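Local coordinates for protein catalase (Pseudomonas syringae, PDB 1M7S) that decomposes hydrogen peroxide into water and oxygen at a buried heme, protecting the cell from the toxic effects of the peroxide, at residues A[330-333]-A[334-338]; A[296-299]-A[300-303]; A[37-40]-A[41-45]; A[272-275]-A[276-279]. All coordinates share one frame; numbering follows the deposited sequence.

Overall arrangement
From the N terminus, contact 3 (37-40 with 41-45) comes first, where helix 32-41 ends and the chain turns into the loop before strand 55-64. Contact 4 (272-275 with 276-279) closes a tight turn in the loop between strands 252-260 and 284-295; contact 2 then joins the short loop after strand 284-295 to the start of helix 299-304, and contact 1 lies within helix 323-339. The four follow in series, none enclosing or crossing another. Contacts 2 and 3 touch where Phe300 CE2 packs on Glu44 O, 4.0 Å away, whereas contacts 3 and 4 lie about 46 Å apart, centre to centre, on opposite sides of the chain's centre. Contacts 1, 2 and 3 all meet the third subunit.

Contact 1. Residues A[330-333]-A[334-338]; sequences FSYA and DTQMY. With HEM (protoporphyrin IX containing Fe), chain E.
Tyr332 and Gln336, one helical turn apart, share a backbone bond from Gln336 N to Tyr332 O of 3.0 Å, and both side chains reach the same heme. The Tyr332 phenolic oxygen OH binds the heme iron at 2.0 Å, and OH is also hydrogen-bonded to Arg328 NH2. Heme C1D lies over one face of the tyrosine ring, toward its rim; Gln336 NE2 stands at the ring's edge, near its plane. That amide nitrogen gives an almost perfectly straight bond (179°) of 2.8 Å to propionate oxygen O1D, and NE2 is also bonded to Met308 O. A bend at chi2 (149°) brings the Gln336 amide back beside the Tyr332 carbonyl. Helix 323-339 supplies the proximal tyrosine ligand of the catalase fold, and a water sits 2.5 Å from the iron. Further round the helix, Asp334 N donates to Phe330 O (3.1 Å) and Thr335 N to Ser331 O (2.9 Å). The Asp334 CB lies over one face of the Phe330 ring, a CH-pi contact at 4.0 Å from the centroid, and its carboxylate is turned only 23° from the ring plane. Its carboxylate is satisfied by other chains: OD1 forms a salt bridge with Arg43 of the second subunit and accepts from Gln39 NE2 of the third. Ser331 OG, 3.3 Å from heme methyl CMD, bonds to Asp42 OD2 of the second subunit, and Thr335 OG1 bonds to Asp42 O of that subunit. The methyl CG2 of Thr335 faces propionate oxygen O2D.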
loop_
_atom_site.group_PDB
_atom_site.type_symbol
_atom_site.label_atom_id
_atom_site.label_comp_id
_atom_site.label_asym_id
_atom_site.label_seq_id
_atom_site.Cartn_x
_atom_site.Cartn_y
_atom_site.Cartn_z
ATOM N N PHE A 330 -20.130 -6.461 -6.046
ATOM C CA PHE A 330 -19.333 -5.839 -5.016
ATOM C C PHE A 330 -17.845 -6.223 -5.138
ATOM O O PHE A 330 -16.930 -5.358 -4.992
ATOM C CB PHE A 330 -19.849 -6.272 -3.602
ATOM C CG PHE A 330 -18.852 -5.789 -2.537
ATOM C CD1 PHE A 330 -18.786 -4.451 -2.223
ATOM C CD2 PHE A 330 -17.994 -6.672 -1.904
ATOM C CE1 PHE A 330 -17.874 -3.982 -1.282
ATOM C CE2 PHE A 330 -17.065 -6.218 -0.979
ATOM C CZ PHE A 330 -16.994 -4.868 -0.678
ATOM N N SER A 331 -17.614 -7.530 -5.250
ATOM C CA SER A 331 -16.230 -8.023 -5.054
ATOM C C SER A 331 -15.140 -7.628 -6.026
ATOM O O SER A 331 -13.952 -7.484 -5.642
ATOM C CB SER A 331 -16.343 -9.579 -5.007
ATOM O OG SER A 331 -15.012 -10.047 -4.842
ATOM N N TYR A 332 -15.482 -7.499 -7.304
ATOM C CA TYR A 332 -14.368 -7.211 -8.268
ATOM C C TYR A 332 -13.965 -5.772 -8.076
ATOM O O TYR A 332 -12.793 -5.461 -7.956
ATOM C CB TYR A 332 -14.877 -7.436 -9.690
ATOM C CG TYR A 332 -15.183 -8.870 -10.047
ATOM C CD1 TYR A 332 -14.410 -9.499 -11.032
ATOM C CD2 TYR A 332 -16.170 -9.587 -9.378
ATOM C CE1 TYR A 332 -14.713 -10.798 -11.427
ATOM C CE2 TYR A 332 -16.429 -10.887 -9.755
ATOM C CZ TYR A 332 -15.719 -11.462 -10.792
ATOM O OH TYR A 332 -16.002 -12.783 -11.123
ATOM N N ALA A 333 -14.950 -4.857 -7.929
ATOM C CA ALA A 333 -14.564 -3.439 -7.761
ATOM C C ALA A 333 -13.772 -3.286 -6.480
ATOM O O ALA A 333 -12.794 -2.545 -6.437
ATOM C CB ALA A 333 -15.800 -2.529 -7.754
ATOM N N ASP A 334 -14.162 -4.050 -5.448
ATOM C CA ASP A 334 -13.448 -3.978 -4.177
ATOM C C ASP A 334 -12.014 -4.507 -4.259
ATOM O O ASP A 334 -11.092 -3.833 -3.804
ATOM C CB ASP A 334 -14.237 -4.802 -3.161
ATOM C CG ASP A 334 -13.612 -4.760 -1.787
ATOM O OD1 ASP A 334 -13.440 -3.623 -1.277
ATOM O OD2 ASP A 334 -13.299 -5.894 -1.327
ATOM N N THR A 335 -11.838 -5.698 -4.841
ATOM C CA THR A 335 -10.443 -6.210 -4.907
ATOM C C THR A 335 -9.583 -5.313 -5.806
ATOM O O THR A 335 -8.375 -5.217 -5.621
ATOM C CB THR A 335 -10.443 -7.696 -5.325
ATOM O OG1 THR A 335 -9.130 -8.255 -5.085
ATOM C CG2 THR A 335 -10.627 -7.826 -6.855
ATOM N N GLN A 336 -10.152 -4.615 -6.801
ATOM C CA GLN A 336 -9.357 -3.771 -7.691
ATOM C C GLN A 336 -8.906 -2.502 -6.979
ATOM O O GLN A 336 -7.858 -1.920 -7.215
ATOM C CB GLN A 336 -10.148 -3.500 -8.988
ATOM C CG GLN A 336 -10.164 -4.761 -9.890
ATOM C CD GLN A 336 -11.391 -4.964 -10.769
ATOM O OE1 GLN A 336 -12.289 -4.121 -10.943
ATOM N NE2 GLN A 336 -11.471 -6.160 -11.335
ATOM N N MET A 337 -9.692 -2.052 -5.984
ATOM C CA MET A 337 -9.277 -0.884 -5.193
ATOM C C MET A 337 -7.964 -1.251 -4.501
ATOM O O MET A 337 -7.144 -0.372 -4.213
ATOM C CB MET A 337 -10.342 -0.521 -4.183
ATOM C CG MET A 337 -11.614 0.118 -4.780
ATOM S SD MET A 337 -11.422 1.895 -4.942
ATOM C CE MET A 337 -12.672 2.341 -6.121
ATOM N N TYR A 338 -7.839 -2.528 -4.104
ATOM C CA TYR A 338 -6.640 -2.989 -3.418
ATOM C C TYR A 338 -5.513 -3.378 -4.375
ATOM O O TYR A 338 -4.403 -2.899 -4.183
ATOM C CB TYR A 338 -7.014 -4.233 -2.572
ATOM C CG TYR A 338 -5.815 -4.973 -2.053
ATOM C CD1 TYR A 338 -5.005 -4.348 -1.084
ATOM C CD2 TYR A 338 -5.474 -6.245 -2.526
ATOM C CE1 TYR A 338 -3.888 -5.010 -0.575
ATOM C CE2 TYR A 338 -4.347 -6.872 -2.031
ATOM C CZ TYR A 338 -3.568 -6.254 -1.079
ATOM O OH TYR A 338 -2.439 -6.887 -0.598
HETATM C CHA HEM E . -11.896 -12.937 -11.192
HETATM C CHB HEM E . -15.355 -15.361 -13.554
HETATM C CHC HEM E . -17.684 -16.079 -9.381
HETATM C CHD HEM E . -14.767 -12.842 -7.224
HETATM C C1A HEM E . -12.635 -13.546 -12.179
HETATM C C2A HEM E . -12.233 -13.617 -13.604
HETATM C C3A HEM E . -13.186 -14.285 -14.252
HETATM C C4A HEM E . -14.190 -14.670 -13.275
HETATM C CMA HEM E . -13.289 -14.614 -15.748
HETATM C CAA HEM E . -10.935 -12.972 -14.118
HETATM C CBA HEM E . -11.134 -11.598 -14.842
HETATM C CGA HEM E . -9.783 -11.176 -15.479
HETATM O O1A HEM E . -9.278 -10.167 -14.927
HETATM O O2A HEM E . -9.468 -11.882 -16.456
HETATM C C1B HEM E . -16.305 -15.742 -12.646
HETATM C C2B HEM E . -17.563 -16.410 -12.958
HETATM C C3B HEM E . -18.204 -16.622 -11.790
HETATM C C4B HEM E . -17.380 -16.084 -10.742
HETATM C CMB HEM E . -17.987 -16.793 -14.382
HETATM C CAB HEM E . -19.539 -17.304 -11.488
HETATM C CBB HEM E . -20.536 -17.378 -12.348
HETATM C C1C HEM E . -17.157 -15.184 -8.485
HETATM C C2C HEM E . -17.764 -14.816 -7.226
HETATM C C3C HEM E . -16.976 -13.903 -6.642
HETATM C C4C HEM E . -15.827 -13.720 -7.503
HETATM C CMC HEM E . -19.127 -15.326 -6.688
HETATM C CAC HEM E . -17.130 -13.150 -5.306
HETATM C CBC HEM E . -18.304 -12.691 -4.837
HETATM C C1D HEM E . -13.698 -12.658 -8.110
HETATM C C2D HEM E . -12.533 -11.837 -7.826
HETATM C C3D HEM E . -11.746 -11.856 -8.904
HETATM C C4D HEM E . -12.390 -12.688 -9.896
HETATM C CMD HEM E . -12.341 -11.130 -6.473
HETATM C CAD HEM E . -10.386 -11.130 -9.118
HETATM C CBD HEM E . -10.643 -9.783 -9.886
HETATM C CGD HEM E . -9.420 -8.890 -9.980
HETATM O O1D HEM E . -9.413 -8.055 -10.951
HETATM O O2D HEM E . -8.481 -8.931 -9.148
HETATM N NA HEM E . -13.800 -14.243 -12.028
HETATM N NB HEM E . -16.224 -15.532 -11.284
HETATM N NC HEM E . -15.956 -14.523 -8.621
HETATM N ND HEM E . -13.595 -13.118 -9.408
HETATM FE FE HEM E . -14.929 -14.297 -10.343
HETATM O O HOH W 1 -14.224 -16.688 -9.984
#

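Contact 2. Residues A[296-299]-A[300-303]; sequences VDNF and FQET
Phe299, Asn298 and Glu302 carry this turn, each pressed against the other half of the segment. Thr303 sets its CB over one face of the Phe299 ring, 4.0 Å from the centroid and 13° off the ring normal, a CH-pi contact; the methyl CG2 lies against CE1 and CZ. Asn298 turns its side chain forward, with CG anti to the backbone N (chi1 -180°), so that OD1 receives Gln301 N at 2.9 Å on a lone pair in the carbonyl plane. This is the N-cap bond of helix 299-304, which begins after the short loop that follows strand 284-295. The backbone of Asn298 is used as well: its O accepts Glu302 N at 3.1 Å. Glu302 replies with its carboxylate, reaching back on an extended chain beyond CG. One oxygen, OE2, takes Asp297 N at 2.8 Å on the syn side and Asn298 N at 2.9 Å on the anti side, both tilted out of the carboxylate plane toward the same face, and is therefore gripped by two backbone donors. The other oxygen, OE1, forms a salt bridge with Lys59 and lies 3.7 Å from Val296 CB. Asp297 OD1 stands 4.3 Å from Glu302 OE2, a proximity probably eased by Lys59 and by the hydrogen bond from OD1 to His369 of the third subunit. The Gln301 amide crosses that of Asn298 obliquely, their planes 50° apart, and OE1 bonds to Thr370 of that same subunit.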
loop_
_atom_site.group_PDB
_atom_site.type_symbol
_atom_site.label_atom_id
_atom_site.label_comp_id
_atom_site.label_asym_id
_atom_site.label_seq_id
_atom_site.Cartn_x
_atom_site.Cartn_y
_atom_site.Cartn_z
ATOM N N VAL A 296 -1.337 -7.656 -27.165
ATOM C CA VAL A 296 -1.020 -6.449 -26.379
ATOM C C VAL A 296 0.400 -5.946 -26.652
ATOM O O VAL A 296 1.223 -6.726 -27.116
ATOM C CB VAL A 296 -1.147 -6.749 -24.873
ATOM C CG1 VAL A 296 -2.562 -7.262 -24.560
ATOM C CG2 VAL A 296 -0.103 -7.769 -24.443
ATOM N N ASP A 297 0.665 -4.703 -26.264
ATOM C CA ASP A 297 2.022 -4.178 -26.445
ATOM C C ASP A 297 2.874 -4.457 -25.204
ATOM O O ASP A 297 4.080 -4.704 -25.341
ATOM C CB ASP A 297 1.885 -2.670 -26.626
ATOM C CG ASP A 297 1.294 -2.321 -28.001
ATOM O OD1 ASP A 297 0.497 -1.366 -28.052
ATOM O OD2 ASP A 297 1.628 -2.946 -29.006
ATOM N N ASN A 298 2.233 -4.385 -24.031
ATOM C CA ASN A 298 3.017 -4.669 -22.787
ATOM C C ASN A 298 2.158 -5.487 -21.833
ATOM O O ASN A 298 1.090 -4.991 -21.434
ATOM C CB ASN A 298 3.464 -3.344 -22.192
ATOM C CG ASN A 298 4.281 -3.484 -20.914
ATOM O OD1 ASN A 298 3.826 -3.383 -19.767
ATOM N ND2 ASN A 298 5.591 -3.699 -21.121
ATOM N N PHE A 299 2.575 -6.684 -21.466
ATOM C CA PHE A 299 1.796 -7.598 -20.642
ATOM C C PHE A 299 1.362 -6.980 -19.321
ATOM O O PHE A 299 0.183 -7.031 -18.912
ATOM C CB PHE A 299 2.596 -8.912 -20.413
ATOM C CG PHE A 299 1.741 -9.956 -19.724
ATOM C CD1 PHE A 299 1.035 -10.887 -20.456
ATOM C CD2 PHE A 299 1.689 -10.041 -18.335
ATOM C CE1 PHE A 299 0.255 -11.869 -19.859
ATOM C CE2 PHE A 299 0.943 -11.015 -17.712
ATOM C CZ PHE A 299 0.212 -11.927 -18.470
ATOM N N PHE A 300 2.320 -6.296 -18.646
ATOM C CA PHE A 300 2.012 -5.734 -17.342
ATOM C C PHE A 300 0.988 -4.605 -17.455
ATOM O O PHE A 300 0.018 -4.480 -16.720
ATOM C CB PHE A 300 3.276 -5.202 -16.618
ATOM C CG PHE A 300 2.983 -4.666 -15.243
ATOM C CD1 PHE A 300 2.838 -3.291 -15.016
ATOM C CD2 PHE A 300 2.917 -5.518 -14.130
ATOM C CE1 PHE A 300 2.580 -2.737 -13.771
ATOM C CE2 PHE A 300 2.642 -4.976 -12.865
ATOM C CZ PHE A 300 2.492 -3.594 -12.687
ATOM N N GLN A 301 1.287 -3.625 -18.332
ATOM C CA GLN A 301 0.460 -2.423 -18.415
ATOM C C GLN A 301 -0.968 -2.726 -18.830
ATOM O O GLN A 301 -1.911 -2.011 -18.420
ATOM C CB GLN A 301 1.079 -1.411 -19.428
ATOM C CG GLN A 301 2.215 -0.565 -18.817
ATOM C CD GLN A 301 3.105 0.048 -19.884
ATOM O OE1 GLN A 301 2.910 -0.178 -21.078
ATOM N NE2 GLN A 301 4.031 0.913 -19.434
ATOM N N GLU A 302 -1.140 -3.742 -19.652
ATOM C CA GLU A 302 -2.442 -4.110 -20.178
ATOM C C GLU A 302 -3.027 -5.362 -19.533
ATOM O O GLU A 302 -4.068 -5.205 -18.871
ATOM C CB GLU A 302 -2.331 -4.315 -21.695
ATOM C CG GLU A 302 -1.849 -3.002 -22.354
ATOM C CD GLU A 302 -1.566 -3.168 -23.828
ATOM O OE1 GLU A 302 -2.541 -3.345 -24.604
ATOM O OE2 GLU A 302 -0.381 -3.113 -24.233
ATOM N N THR A 303 -2.461 -6.533 -19.734
ATOM C CA THR A 303 -3.108 -7.762 -19.230
ATOM C C THR A 303 -3.099 -7.801 -17.708
ATOM O O THR A 303 -4.119 -8.153 -17.155
ATOM C CB THR A 303 -2.421 -9.012 -19.792
ATOM O OG1 THR A 303 -2.348 -8.884 -21.240
ATOM C CG2 THR A 303 -3.154 -10.305 -19.448
#

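Contact 3. Residues A[37-40]-A[41-45]; sequences KLQR and FDRER
Arg43 lies alongside Gln39, its NH1 donating to Gln39 O at 3.1 Å. The bond uses a lone pair in the carbonyl plane, and the oxygen lies within 3° of the guanidinium plane. The side chain is extended from CG to NE (chi3 -179°), which carries NH1 alongside Gln39; the two side chains point the same way, with amide and guanidinium planes nearly perpendicular (83°). The arginine has a second partner in the salt bridge from NH1 to Asp334 of the second subunit. Arg45 NH1 forms a salt bridge with Glu44 OE1. Backbone bonds end the helix: Phe41 N to Lys37 O and Asp42 N to Leu38 O (2.8 Å), then Arg43 N to Arg40 O. A type I turn follows from Phe41 to Glu44. Asp42 CB lies 3.2 Å from Leu38 O, and Asp42 OD2 bonds to Ser331 of the second subunit. Beyond the polar centre, the CB of Phe41 rests on the carbonyl oxygens of Lys37 and Leu38, and Glu44 CG packs on Arg40 O. The contact closes the C-terminal end of helix 32-41 before strand 55-64, with Gln39 and Arg43 set against residues of helix 323-339 in other subunits.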
loop_
_atom_site.group_PDB
_atom_site.type_symbol
_atom_site.label_atom_id
_atom_site.label_comp_id
_atom_site.label_asym_id
_atom_site.label_seq_id
_atom_site.Cartn_x
_atom_site.Cartn_y
_atom_site.Cartn_z
ATOM N N LYS A 37 17.664 2.608 -9.661
ATOM C CA LYS A 37 17.392 1.401 -10.396
ATOM C C LYS A 37 17.003 0.295 -9.421
ATOM O O LYS A 37 16.054 -0.397 -9.769
ATOM C CB LYS A 37 18.595 0.820 -11.176
ATOM C CG LYS A 37 19.114 1.700 -12.269
ATOM C CD LYS A 37 20.376 1.094 -12.877
ATOM C CE LYS A 37 20.110 -0.156 -13.713
ATOM N NZ LYS A 37 21.387 -0.481 -14.468
ATOM N N LEU A 38 17.689 0.204 -8.283
ATOM C CA LEU A 38 17.331 -0.874 -7.342
ATOM C C LEU A 38 15.968 -0.587 -6.693
ATOM O O LEU A 38 15.161 -1.513 -6.634
ATOM C CB LEU A 38 18.441 -1.104 -6.321
ATOM C CG LEU A 38 19.741 -1.745 -6.837
ATOM C CD1 LEU A 38 20.725 -1.878 -5.670
ATOM C CD2 LEU A 38 19.408 -3.113 -7.438
ATOM N N GLN A 39 15.680 0.648 -6.317
ATOM C CA GLN A 39 14.368 0.901 -5.682
ATOM C C GLN A 39 13.233 0.664 -6.626
ATOM O O GLN A 39 12.139 0.208 -6.245
ATOM C CB GLN A 39 14.374 2.308 -5.059
ATOM C CG GLN A 39 15.246 2.342 -3.808
ATOM C CD GLN A 39 14.874 3.469 -2.843
ATOM O OE1 GLN A 39 15.093 4.669 -3.114
ATOM N NE2 GLN A 39 14.374 3.093 -1.665
ATOM N N ARG A 40 13.383 1.051 -7.926
ATOM C CA ARG A 40 12.317 0.782 -8.860
ATOM C C ARG A 40 12.150 -0.728 -9.043
ATOM O O ARG A 40 11.045 -1.266 -9.098
ATOM C CB ARG A 40 12.615 1.393 -10.271
ATOM C CG ARG A 40 12.374 2.926 -10.267
ATOM C CD ARG A 40 10.926 3.299 -9.940
ATOM N NE ARG A 40 9.977 2.760 -10.884
ATOM C CZ ARG A 40 9.644 3.198 -12.094
ATOM N NH1 ARG A 40 8.744 2.509 -12.823
ATOM N NH2 ARG A 40 10.197 4.270 -12.633
ATOM N N PHE A 41 13.271 -1.445 -9.256
ATOM C CA PHE A 41 13.252 -2.881 -9.450
ATOM C C PHE A 41 12.518 -3.556 -8.270
ATOM O O PHE A 41 11.719 -4.492 -8.445
ATOM C CB PHE A 41 14.711 -3.398 -9.556
ATOM C CG PHE A 41 14.787 -4.906 -9.667
ATOM C CD1 PHE A 41 14.415 -5.579 -10.803
ATOM C CD2 PHE A 41 15.176 -5.622 -8.529
ATOM C CE1 PHE A 41 14.473 -6.978 -10.869
ATOM C CE2 PHE A 41 15.233 -7.013 -8.588
ATOM C CZ PHE A 41 14.873 -7.697 -9.748
ATOM N N ASP A 42 12.900 -3.129 -7.079
ATOM C CA ASP A 42 12.424 -3.717 -5.832
ATOM C C ASP A 42 10.917 -3.571 -5.635
ATOM O O ASP A 42 10.318 -4.210 -4.771
ATOM C CB ASP A 42 13.144 -3.016 -4.647
ATOM C CG ASP A 42 14.598 -3.411 -4.446
ATOM O OD1 ASP A 42 15.369 -2.797 -3.662
ATOM O OD2 ASP A 42 15.061 -4.375 -5.086
ATOM N N ARG A 43 10.238 -2.751 -6.464
ATOM C CA ARG A 43 8.844 -2.405 -6.352
ATOM C C ARG A 43 8.062 -2.734 -7.629
ATOM O O ARG A 43 6.902 -2.315 -7.747
ATOM C CB ARG A 43 8.672 -0.916 -5.974
ATOM C CG ARG A 43 9.093 -0.715 -4.505
ATOM C CD ARG A 43 9.226 0.807 -4.197
ATOM N NE ARG A 43 9.653 0.877 -2.794
ATOM C CZ ARG A 43 10.869 0.624 -2.352
ATOM N NH1 ARG A 43 11.899 0.348 -3.146
ATOM N NH2 ARG A 43 11.072 0.690 -1.035
ATOM N N GLU A 44 8.667 -3.535 -8.516
ATOM C CA GLU A 44 7.944 -3.901 -9.713
ATOM C C GLU A 44 6.640 -4.695 -9.506
ATOM O O GLU A 44 5.753 -4.497 -10.359
ATOM C CB GLU A 44 8.843 -4.806 -10.606
ATOM C CG GLU A 44 9.934 -3.913 -11.211
ATOM C CD GLU A 44 10.750 -4.630 -12.261
ATOM O OE1 GLU A 44 10.398 -5.712 -12.758
ATOM O OE2 GLU A 44 11.794 -4.051 -12.629
ATOM N N ARG A 45 6.554 -5.608 -8.544
ATOM C CA ARG A 45 5.407 -6.511 -8.492
ATOM C C ARG A 45 4.211 -5.961 -7.747
ATOM O O ARG A 45 4.401 -5.237 -6.770
ATOM C CB ARG A 45 5.842 -7.822 -7.776
ATOM C CG ARG A 45 7.093 -8.513 -8.374
ATOM C CD ARG A 45 6.813 -9.047 -9.793
ATOM N NE ARG A 45 8.058 -9.559 -10.349
ATOM C CZ ARG A 45 8.850 -8.993 -11.264
ATOM N NH1 ARG A 45 8.464 -7.854 -11.892
ATOM N NH2 ARG A 45 10.042 -9.533 -11.585
#

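Contact 4. Residues A[272-275]-A[276-279]; sequences PLDA and TKIW
Asp274 turns its carboxylate onto Thr276, with CG anti to the backbone N (chi1 174°), and OD2 takes two donors from the same face of its plane: Thr276 OG1 at 2.8 Å and Thr276 N at 3.0 Å. The hydroxyl gets there because OG1 sits between the backbone N and carbonyl carbon (chi1 68°). The other oxygen, OD1, forms a salt bridge with Lys277 NZ at 3.2 Å, met from above the carboxylate plane, and another with Arg132. Lys277 is bent at chi2 and chi4, bringing its ammonium group over OD1; NZ is also bonded to Glu409 O. The backbone bond from Lys277 N to Asp274 O, 3.0 Å long, closes the type I turn of Asp274 to Lys277. At the mouth of the loop Trp279 swings its indole to Pro272, NE1 giving a 2.9 Å bond to Pro272 O that lies 2° from the ring plane and on a carbonyl lone pair. Pro272 CB packs 4.0 Å from Trp279 CE2. The turn lies in the loop linking strands 252-260 and 284-295, where Trp279 packs on Ala195 of strand 190-199 and makes a cation-pi contact with Lys209 of strand 205-214.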
loop_
_atom_site.group_PDB
_atom_site.type_symbol
_atom_site.label_atom_id
_atom_site.label_comp_id
_atom_site.label_asym_id
_atom_site.label_seq_id
_atom_site.Cartn_x
_atom_site.Cartn_y
_atom_site.Cartn_z
ATOM N N PRO A 272 -34.588 -20.271 -12.412
ATOM C CA PRO A 272 -33.832 -19.746 -13.522
ATOM C C PRO A 272 -32.713 -18.809 -13.085
ATOM O O PRO A 272 -31.826 -18.622 -13.918
ATOM C CB PRO A 272 -34.810 -19.009 -14.480
ATOM C CG PRO A 272 -36.102 -19.678 -14.042
ATOM C CD PRO A 272 -36.008 -19.928 -12.518
ATOM N N LEU A 273 -32.761 -18.231 -11.878
ATOM C CA LEU A 273 -31.641 -17.388 -11.446
ATOM C C LEU A 273 -30.680 -18.138 -10.526
ATOM O O LEU A 273 -29.847 -17.535 -9.841
ATOM C CB LEU A 273 -32.206 -16.155 -10.757
ATOM C CG LEU A 273 -33.202 -15.317 -11.604
ATOM C CD1 LEU A 273 -33.631 -14.129 -10.771
ATOM C CD2 LEU A 273 -32.602 -14.938 -12.945
ATOM N N ASP A 274 -30.692 -19.464 -10.612
ATOM C CA ASP A 274 -29.739 -20.310 -9.882
ATOM C C ASP A 274 -28.499 -20.531 -10.773
ATOM O O ASP A 274 -28.594 -21.028 -11.905
ATOM C CB ASP A 274 -30.408 -21.651 -9.599
ATOM C CG ASP A 274 -29.584 -22.724 -8.977
ATOM O OD1 ASP A 274 -30.158 -23.834 -8.764
ATOM O OD2 ASP A 274 -28.388 -22.432 -8.739
ATOM N N ALA A 275 -27.326 -20.014 -10.351
ATOM C CA ALA A 275 -26.105 -20.122 -11.151
ATOM C C ALA A 275 -25.611 -21.522 -11.442
ATOM O O ALA A 275 -24.683 -21.749 -12.251
ATOM C CB ALA A 275 -25.031 -19.280 -10.455
ATOM N N THR A 276 -26.152 -22.563 -10.765
ATOM C CA THR A 276 -25.849 -23.934 -11.069
ATOM C C THR A 276 -26.731 -24.521 -12.163
ATOM O O THR A 276 -26.574 -25.694 -12.513
ATOM C CB THR A 276 -25.974 -24.830 -9.803
ATOM O OG1 THR A 276 -27.342 -24.962 -9.346
ATOM C CG2 THR A 276 -25.029 -24.265 -8.772
ATOM N N LYS A 277 -27.490 -23.669 -12.905
ATOM C CA LYS A 277 -28.368 -24.191 -13.915
ATOM C C LYS A 277 -28.236 -23.531 -15.282
ATOM O O LYS A 277 -28.020 -22.321 -15.395
ATOM C CB LYS A 277 -29.859 -23.881 -13.465
ATOM C CG LYS A 277 -30.311 -24.571 -12.181
ATOM C CD LYS A 277 -30.471 -26.085 -12.382
ATOM C CE LYS A 277 -31.032 -26.731 -11.114
ATOM N NZ LYS A 277 -29.897 -26.738 -10.111
ATOM N N ILE A 278 -28.403 -24.368 -16.301
ATOM C CA ILE A 278 -28.527 -23.839 -17.667
ATOM C C ILE A 278 -30.047 -23.719 -17.932
ATOM O O ILE A 278 -30.828 -24.186 -17.113
ATOM C CB ILE A 278 -27.915 -24.755 -18.725
ATOM C CG1 ILE A 278 -28.574 -26.139 -18.789
ATOM C CG2 ILE A 278 -26.413 -24.944 -18.465
ATOM C CD1 ILE A 278 -28.309 -26.824 -20.134
ATOM N N TRP A 279 -30.452 -23.126 -19.033
ATOM C CA TRP A 279 -31.886 -23.088 -19.378
ATOM C C TRP A 279 -32.027 -23.981 -20.628
ATOM O O TRP A 279 -31.728 -23.527 -21.732
ATOM C CB TRP A 279 -32.292 -21.669 -19.724
ATOM C CG TRP A 279 -32.232 -20.638 -18.645
ATOM C CD1 TRP A 279 -32.085 -20.824 -17.290
ATOM C CD2 TRP A 279 -32.449 -19.233 -18.826
ATOM N NE1 TRP A 279 -32.147 -19.622 -16.630
ATOM C CE2 TRP A 279 -32.375 -18.626 -17.569
ATOM C CE3 TRP A 279 -32.664 -18.437 -19.970
ATOM C CZ2 TRP A 279 -32.491 -17.259 -17.379
ATOM C CZ3 TRP A 279 -32.814 -17.068 -19.768
ATOM C CH2 TRP A 279 -32.713 -16.479 -18.508
#